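Side-chain contacts in probable adhesion protein (Pseudomonas aeruginosa PAO1, PDB 6R3Z), which binds a divalent metal ion, here nickel, as the solute-binding protein of a bacterial transport system, and is probably involved in ferrous iron uptake: residues T175-Y180 / P197-E202; V64-F69 / L248-Y253; G37-A42 / I227-T232. One frame throughout, in Å; residues are numbered along the deposited sequence.

Interaction 1: residues T175-Y180 / P197-E202. With NI (nickel (II) ion), chain B; EDO (1,2-ethanediol), chain D.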
# COMPACT_ATOMS: atom_id res chain seq x y z
N THR A 175 10.31 3.38 11.03
CA THR A 175 9.87 3.85 9.72
C THR A 175 9.41 5.30 9.86
O THR A 175 9.00 5.70 10.95
CB THR A 175 8.77 2.98 9.06
OG1 THR A 175 7.50 3.16 9.72
CG2 THR A 175 9.15 1.48 8.96
N ILE A 176 9.47 6.08 8.77
CA ILE A 176 8.98 7.48 8.83
C ILE A 176 7.43 7.45 8.77
O ILE A 176 6.77 7.99 9.66
CB ILE A 176 9.56 8.33 7.65
CG1 ILE A 176 11.10 8.51 7.74
CG2 ILE A 176 8.85 9.71 7.55
CD1 ILE A 176 11.65 9.22 8.96
N HIS A 177 6.88 6.80 7.72
CA HIS A 177 5.44 6.63 7.48
C HIS A 177 5.03 5.28 8.06
O HIS A 177 5.80 4.33 7.98
CB HIS A 177 5.16 6.70 5.97
CG HIS A 177 3.72 6.90 5.59
ND1 HIS A 177 3.17 8.17 5.52
CD2 HIS A 177 2.80 6.00 5.18
CE1 HIS A 177 1.93 8.00 5.09
NE2 HIS A 177 1.67 6.71 4.84
N GLY A 178 3.84 5.20 8.66
CA GLY A 178 3.36 3.95 9.27
C GLY A 178 2.81 2.95 8.25
O GLY A 178 1.76 2.35 8.49
N ALA A 179 3.50 2.77 7.12
CA ALA A 179 3.04 1.96 5.99
C ALA A 179 3.51 0.52 5.94
O ALA A 179 3.00 -0.24 5.11
CB ALA A 179 3.46 2.64 4.69
N TYR A 180 4.54 0.14 6.74
CA TYR A 180 5.24 -1.13 6.54
C TYR A 180 5.07 -2.22 7.59
O TYR A 180 5.78 -3.23 7.54
CB TYR A 180 6.73 -0.81 6.32
CG TYR A 180 6.90 0.20 5.20
CD1 TYR A 180 6.57 -0.13 3.89
CD2 TYR A 180 7.18 1.54 5.49
CE1 TYR A 180 6.64 0.82 2.87
CE2 TYR A 180 7.24 2.50 4.47
CZ TYR A 180 6.94 2.14 3.16
OH TYR A 180 6.99 3.07 2.15
N PRO A 197 3.68 11.19 13.88
CA PRO A 197 2.81 10.90 15.05
C PRO A 197 1.44 10.30 14.70
O PRO A 197 0.81 9.66 15.55
CB PRO A 197 2.69 12.25 15.75
CG PRO A 197 2.99 13.28 14.68
CD PRO A 197 4.00 12.62 13.77
N ALA A 198 0.99 10.51 13.46
CA ALA A 198 -0.27 9.96 12.92
C ALA A 198 -0.11 9.87 11.41
O ALA A 198 0.79 10.50 10.84
CB ALA A 198 -1.45 10.88 13.26
N HIS A 199 -0.96 9.05 10.77
CA HIS A 199 -0.91 8.81 9.33
C HIS A 199 -0.78 10.08 8.48
O HIS A 199 -1.71 10.90 8.42
CB HIS A 199 -2.13 7.98 8.86
CG HIS A 199 -2.02 7.50 7.45
ND1 HIS A 199 -3.14 7.35 6.65
CD2 HIS A 199 -0.92 7.15 6.73
CE1 HIS A 199 -2.69 6.92 5.48
NE2 HIS A 199 -1.37 6.80 5.47
N GLY A 200 0.41 10.25 7.88
CA GLY A 200 0.74 11.35 6.99
C GLY A 200 0.91 12.71 7.63
O GLY A 200 0.93 13.72 6.92
N ILE A 201 1.05 12.74 8.96
CA ILE A 201 1.24 13.98 9.74
C ILE A 201 2.71 14.15 10.10
O ILE A 201 3.32 13.24 10.68
CB ILE A 201 0.30 14.01 10.99
CG1 ILE A 201 -1.21 13.86 10.58
CG2 ILE A 201 0.51 15.28 11.84
CD1 ILE A 201 -1.72 14.79 9.43
N GLU A 202 3.28 15.30 9.71
CA GLU A 202 4.68 15.62 9.96
C GLU A 202 4.87 15.84 11.48
O GLU A 202 4.04 16.52 12.09
CB GLU A 202 5.07 16.89 9.17
CG GLU A 202 6.53 17.31 9.23
CD GLU A 202 6.92 18.40 8.23
OE1 GLU A 202 6.32 18.45 7.13
OE2 GLU A 202 7.85 19.18 8.55
NI NI B . -0.17 6.08 3.85
C1 EDO D . 10.01 18.27 11.08
O1 EDO D . 10.26 19.23 10.05
C2 EDO D . 10.27 18.96 12.44
O2 EDO D . 9.25 19.93 12.62
O HOH W 1 2.34 7.63 9.14

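Interaction 2: residues V64-F69 / L248-Y253. With NI (nickel (II) ion), chain B.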
# COMPACT_ATOMS: atom_id res chain seq x y z
N VAL A 64 -10.52 0.85 4.62
CA VAL A 64 -10.06 0.62 6.00
C VAL A 64 -9.23 1.80 6.54
O VAL A 64 -8.60 1.70 7.59
CB VAL A 64 -9.36 -0.74 6.19
CG1 VAL A 64 -10.36 -1.89 6.06
CG2 VAL A 64 -8.16 -0.91 5.25
N GLY A 65 -9.27 2.92 5.82
CA GLY A 65 -8.59 4.14 6.26
C GLY A 65 -7.70 4.81 5.25
O GLY A 65 -7.21 5.92 5.53
N HIS A 66 -7.44 4.17 4.08
CA HIS A 66 -6.56 4.82 3.10
C HIS A 66 -7.29 5.49 1.92
O HIS A 66 -6.63 6.05 1.05
CB HIS A 66 -5.43 3.91 2.58
CG HIS A 66 -4.12 4.64 2.52
ND1 HIS A 66 -3.97 5.79 1.77
CD2 HIS A 66 -2.97 4.42 3.21
CE1 HIS A 66 -2.73 6.21 1.99
NE2 HIS A 66 -2.09 5.42 2.85
N ASP A 67 -8.61 5.46 1.90
CA ASP A 67 -9.31 6.16 0.82
C ASP A 67 -10.66 6.73 1.28
O ASP A 67 -11.67 6.61 0.58
CB ASP A 67 -9.41 5.32 -0.48
CG ASP A 67 -10.08 3.97 -0.34
OD1 ASP A 67 -10.58 3.65 0.77
OD2 ASP A 67 -10.06 3.21 -1.32
N ASP A 68 -10.65 7.43 2.44
CA ASP A 68 -11.86 8.09 2.95
C ASP A 68 -12.38 9.12 1.93
O ASP A 68 -13.60 9.24 1.77
CB ASP A 68 -11.58 8.78 4.30
CG ASP A 68 -11.28 7.81 5.43
OD1 ASP A 68 -11.64 6.62 5.31
OD2 ASP A 68 -10.70 8.24 6.45
N PHE A 69 -11.46 9.80 1.21
CA PHE A 69 -11.81 10.78 0.17
C PHE A 69 -12.78 10.19 -0.85
O PHE A 69 -13.70 10.89 -1.29
CB PHE A 69 -10.56 11.33 -0.56
CG PHE A 69 -9.69 10.33 -1.31
CD1 PHE A 69 -9.99 9.98 -2.62
CD2 PHE A 69 -8.56 9.79 -0.71
CE1 PHE A 69 -9.18 9.07 -3.32
CE2 PHE A 69 -7.75 8.88 -1.42
CZ PHE A 69 -8.07 8.53 -2.71
N LEU A 248 11.79 2.98 1.12
CA LEU A 248 10.73 2.13 0.60
C LEU A 248 9.68 2.92 -0.14
O LEU A 248 9.52 4.14 0.07
CB LEU A 248 10.08 1.32 1.75
CG LEU A 248 10.98 0.38 2.57
CD1 LEU A 248 10.20 -0.21 3.72
CD2 LEU A 248 11.60 -0.76 1.70
N SER A 249 8.93 2.22 -1.00
CA SER A 249 7.87 2.79 -1.79
C SER A 249 6.50 2.47 -1.19
O SER A 249 6.18 1.31 -0.94
CB SER A 249 7.93 2.28 -3.23
OG SER A 249 6.85 2.82 -3.98
N HIS A 250 5.66 3.51 -1.06
CA HIS A 250 4.26 3.39 -0.62
C HIS A 250 3.42 2.98 -1.89
O HIS A 250 2.20 2.80 -1.79
CB HIS A 250 3.81 4.78 -0.14
CG HIS A 250 2.53 4.84 0.65
ND1 HIS A 250 1.28 4.58 0.07
CD2 HIS A 250 2.31 5.32 1.91
CE1 HIS A 250 0.38 4.85 1.01
NE2 HIS A 250 0.95 5.29 2.13
N ILE A 251 4.07 2.90 -3.09
CA ILE A 251 3.44 2.58 -4.39
C ILE A 251 2.30 3.62 -4.62
O ILE A 251 1.11 3.29 -4.73
CB ILE A 251 2.99 1.09 -4.48
CG1 ILE A 251 4.12 0.14 -3.90
CG2 ILE A 251 2.61 0.74 -5.96
CD1 ILE A 251 3.82 -1.37 -3.85
N SER A 252 2.69 4.92 -4.57
CA SER A 252 1.72 6.01 -4.65
C SER A 252 2.16 7.14 -5.57
O SER A 252 1.45 8.14 -5.65
CB SER A 252 1.50 6.58 -3.25
OG SER A 252 2.67 7.28 -2.83
N TYR A 253 3.32 7.00 -6.24
CA TYR A 253 3.87 8.08 -7.09
C TYR A 253 3.83 7.77 -8.58
O TYR A 253 4.24 6.69 -8.97
CB TYR A 253 5.33 8.33 -6.66
CG TYR A 253 5.93 9.57 -7.29
CD1 TYR A 253 5.74 10.83 -6.72
CD2 TYR A 253 6.69 9.49 -8.46
CE1 TYR A 253 6.28 11.98 -7.30
CE2 TYR A 253 7.22 10.63 -9.05
CZ TYR A 253 7.01 11.87 -8.47
OH TYR A 253 7.56 13.01 -9.03
NI NI B . -0.17 6.08 3.85

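Interaction 3: residues G37-A42 / I227-T232. With NI (nickel (II) ion), chain B; EDO (1,2-ethanediol), chain G.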
# COMPACT_ATOMS: atom_id res chain seq x y z
N GLY A 37 0.13 11.41 -9.97
CA GLY A 37 0.98 12.51 -9.53
C GLY A 37 0.51 13.19 -8.25
O GLY A 37 1.32 13.83 -7.57
N PHE A 38 -0.78 13.05 -7.91
CA PHE A 38 -1.33 13.62 -6.68
C PHE A 38 -1.04 12.69 -5.50
O PHE A 38 -1.20 11.47 -5.63
CB PHE A 38 -2.84 13.86 -6.82
CG PHE A 38 -3.19 15.06 -7.68
CD1 PHE A 38 -3.12 14.98 -9.07
CD2 PHE A 38 -3.59 16.26 -7.11
CE1 PHE A 38 -3.42 16.10 -9.87
CE2 PHE A 38 -3.90 17.37 -7.91
CZ PHE A 38 -3.82 17.28 -9.28
N ASN A 39 -0.61 13.26 -4.36
CA ASN A 39 -0.37 12.51 -3.13
C ASN A 39 -1.74 12.16 -2.56
O ASN A 39 -2.53 13.07 -2.24
CB ASN A 39 0.46 13.33 -2.13
CG ASN A 39 0.84 12.62 -0.85
OD1 ASN A 39 0.40 11.49 -0.56
ND2 ASN A 39 1.69 13.25 -0.06
N PRO A 40 -2.09 10.86 -2.47
CA PRO A 40 -3.42 10.50 -1.94
C PRO A 40 -3.64 10.92 -0.48
O PRO A 40 -4.79 11.05 -0.05
CB PRO A 40 -3.48 8.99 -2.14
CG PRO A 40 -2.04 8.54 -2.11
CD PRO A 40 -1.28 9.66 -2.78
N HIS A 41 -2.54 11.17 0.28
CA HIS A 41 -2.61 11.63 1.67
C HIS A 41 -3.10 13.08 1.77
O HIS A 41 -3.67 13.46 2.78
CB HIS A 41 -1.25 11.53 2.36
CG HIS A 41 -0.73 10.12 2.41
ND1 HIS A 41 0.11 9.63 1.43
CD2 HIS A 41 -1.01 9.12 3.28
CE1 HIS A 41 0.34 8.36 1.75
NE2 HIS A 41 -0.31 8.02 2.86
N ALA A 42 -2.85 13.89 0.73
CA ALA A 42 -3.19 15.31 0.70
C ALA A 42 -4.33 15.69 -0.27
O ALA A 42 -4.83 16.82 -0.22
CB ALA A 42 -1.94 16.13 0.39
N ILE A 227 10.30 6.96 -0.41
CA ILE A 227 10.78 7.36 -1.73
C ILE A 227 9.73 8.32 -2.37
O ILE A 227 10.12 9.30 -3.02
CB ILE A 227 11.00 6.12 -2.65
CG1 ILE A 227 12.06 5.15 -2.08
CG2 ILE A 227 11.38 6.56 -4.07
CD1 ILE A 227 12.08 3.71 -2.74
N ASP A 228 8.42 7.99 -2.23
CA ASP A 228 7.32 8.66 -2.93
C ASP A 228 7.16 10.14 -2.65
O ASP A 228 7.34 10.94 -3.57
CB ASP A 228 6.00 7.92 -2.68
CG ASP A 228 5.91 6.61 -3.43
OD1 ASP A 228 6.85 6.31 -4.24
OD2 ASP A 228 4.93 5.86 -3.21
N PHE A 229 6.82 10.52 -1.44
CA PHE A 229 6.66 11.96 -1.13
C PHE A 229 7.55 12.19 0.09
O PHE A 229 7.12 12.07 1.23
CB PHE A 229 5.18 12.31 -0.91
CG PHE A 229 4.36 12.19 -2.18
CD1 PHE A 229 4.29 13.25 -3.09
CD2 PHE A 229 3.71 11.00 -2.51
CE1 PHE A 229 3.56 13.13 -4.28
CE2 PHE A 229 2.98 10.88 -3.69
CZ PHE A 229 2.90 11.94 -4.57
N PRO A 230 8.86 12.34 -0.16
CA PRO A 230 9.84 12.38 0.94
C PRO A 230 9.74 13.61 1.84
O PRO A 230 9.17 14.63 1.44
CB PRO A 230 11.18 12.29 0.23
CG PRO A 230 10.91 12.94 -1.10
CD PRO A 230 9.55 12.46 -1.47
N SER A 231 10.31 13.48 3.05
CA SER A 231 10.33 14.55 4.06
C SER A 231 11.74 15.13 4.18
O SER A 231 12.72 14.40 4.13
CB SER A 231 9.87 13.99 5.40
OG SER A 231 8.48 13.68 5.37
N THR A 232 11.82 16.45 4.42
CA THR A 232 13.09 17.18 4.50
C THR A 232 13.92 16.95 5.79
O THR A 232 15.08 17.33 5.81
CB THR A 232 12.84 18.69 4.28
OG1 THR A 232 11.90 19.16 5.24
CG2 THR A 232 12.34 19.01 2.87
NI NI B . -0.17 6.08 3.85
C1 EDO G . -3.23 11.47 5.52
O1 EDO G . -4.41 10.81 5.07
C2 EDO G . -3.62 12.76 6.28
O2 EDO G . -2.85 13.85 5.80

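Interaction 1: residues T175-Y180 / P197-E202
His177 and His199 meet through metal coordination: both imidazoles give NE2 to the same nickel ion, at 2.2 Å from His177 NE2 and 2.1 Å from His199 NE2. The two nitrogens lie 3.1 Å apart, His177 NE2 to His199 NE2, as neighbouring corners of one coordination shell, close to 90° apart at the metal. Histidine suits this role because its ring nitrogen donates a lone pair while the rigid ring fixes the direction of donation.

The rings also touch, His177 CE1 lying 3.4 Å from His199 CD2. Their planes are inclined at 66°, and His177 NE2 lies at the edge of the His199 ring, near its plane. In both residues CG is anti to the backbone N (chi1 -165° for His177), which swings each ring out from its loop to the metal.

A water bridges the two loops, accepting from Gly178 N at 2.9 Å and weakly from Gly200 N. Gly200 suits the type II turn from Ala198 to Ile201 because its phi is positive. Within 175-180, Thr175 OG1 donates to His177 O at 2.7 Å.

With His41, His66, His111 and His250, the pair completes an all-histidine, six-coordinate metal site.

Interaction 2: residues V64-F69 / L248-Y253
His66 and His250 are the two residues that meet here, each burying a similar area against the other, and a nickel ion joins them. Their side chains come from opposite directions, yet both NE2 atoms turn onto the metal, at 2.3 Å for His66 NE2 and 2.2 Å for His250 NE2. The nitrogens themselves are 3.1 Å apart, His66 NE2 to His250 NE2; they are neighbouring ligands, and neither donates to the other.

His66 brings its NE2 to the edge of the His250 ring, near that ring's plane, while the His66 ring is approached obliquely. The planes are steeply inclined, at 74°. His66 NE2 also lies 3.1 Å from His250 CE1, and His66 CE1 is 3.5 Å from that same carbon. The first torsion of His66, -136°, lies away from a staggered position, consistent with a side chain held where the metal needs it. Gly65 before it has a positive phi, a conformation that glycine takes easily.

A first torsion of -166° extends the His250 ring away from the backbone N toward the metal. In its loop, Ser249 OG accepts from Ile251 N at 2.9 Å, an ST turn, and Glu264 of helix 260-277 bonds to the same hydroxyl; serine suits the place because its hydroxyl can accept one hydrogen bond and take part in a second. The His250 side chain also touches Glu226 of strand 220-226.

His66 follows strand 58-61 of one parallel sheet and His250 follows strand 244-248 of the other, so nickel bridges the two lobes, as is typical of the interdomain metal site of family 9 solute-binding proteins.

Interaction 3: residues G37-A42 / I227-T232
Asn39 lies flat on the ring of Phe229, and this overlap is the tight part of the contact. The amide and ring planes are only 6° apart. Asn39 CB sits over the centre of the ring, 3.6 Å from its centroid, in a CH-pi contact, while Asn39 ND2 reaches over the start of the ring at 3.6 Å from Phe229 CG. A torsion of -177° puts CG of Asn39 opposite the backbone N, laying the amide along the aromatic face. Asparagine fits because its flat amide can stack on one side and still use its oxygen.

That oxygen makes an Asx turn and more: Asn39 OD1 accepts from His41 N at 3.1 Å, with the donor above the carbonyl plane, and from His41 ND1 at 2.7 Å, in that plane. With ND1 donating, His41 presents NE2 to nickel at 2.2 Å. Asn39 is thus a second-shell residue that fixes the rotation of a ligand, and Phe229, from the other lobe, covers Asn39 where the cleft closes over the metal site. Phe229 is in turn packed edge-to-face with Tyr253.

Toward solvent the fit loosens. Gly37 O only approaches the edge of the ring, 3.9 Å from Phe229 CZ. The CB of the exposed Phe38 points away from 227-232, and its closest approach to the ring is through its backbone C. Apart from the Phe229 overlap, an ethanediol, probably from the crystallisation liquor, bonds from O2 to His41 O.

Nickel is common to all three contacts, but their settings differ. Interaction 2 is buried near the middle of the chain, interaction 1 is partly buried, and interaction 3 lies at the surface. Interaction 1 joins two loops of the same lobe, whereas interactions 2 and 3 each span the cleft between the lobes. The first two consist essentially of paired metal ligands; the third pairs an amide with an aromatic ring, and that amide positions the ligand His41. Interactions 2 and 3 are also tied together within the second lobe, by a probable hydrogen bond of 2.7 Å between Ser252 OG and Asp228 OD2 and by a probable backbone bond between Ile227 N and Leu248 O.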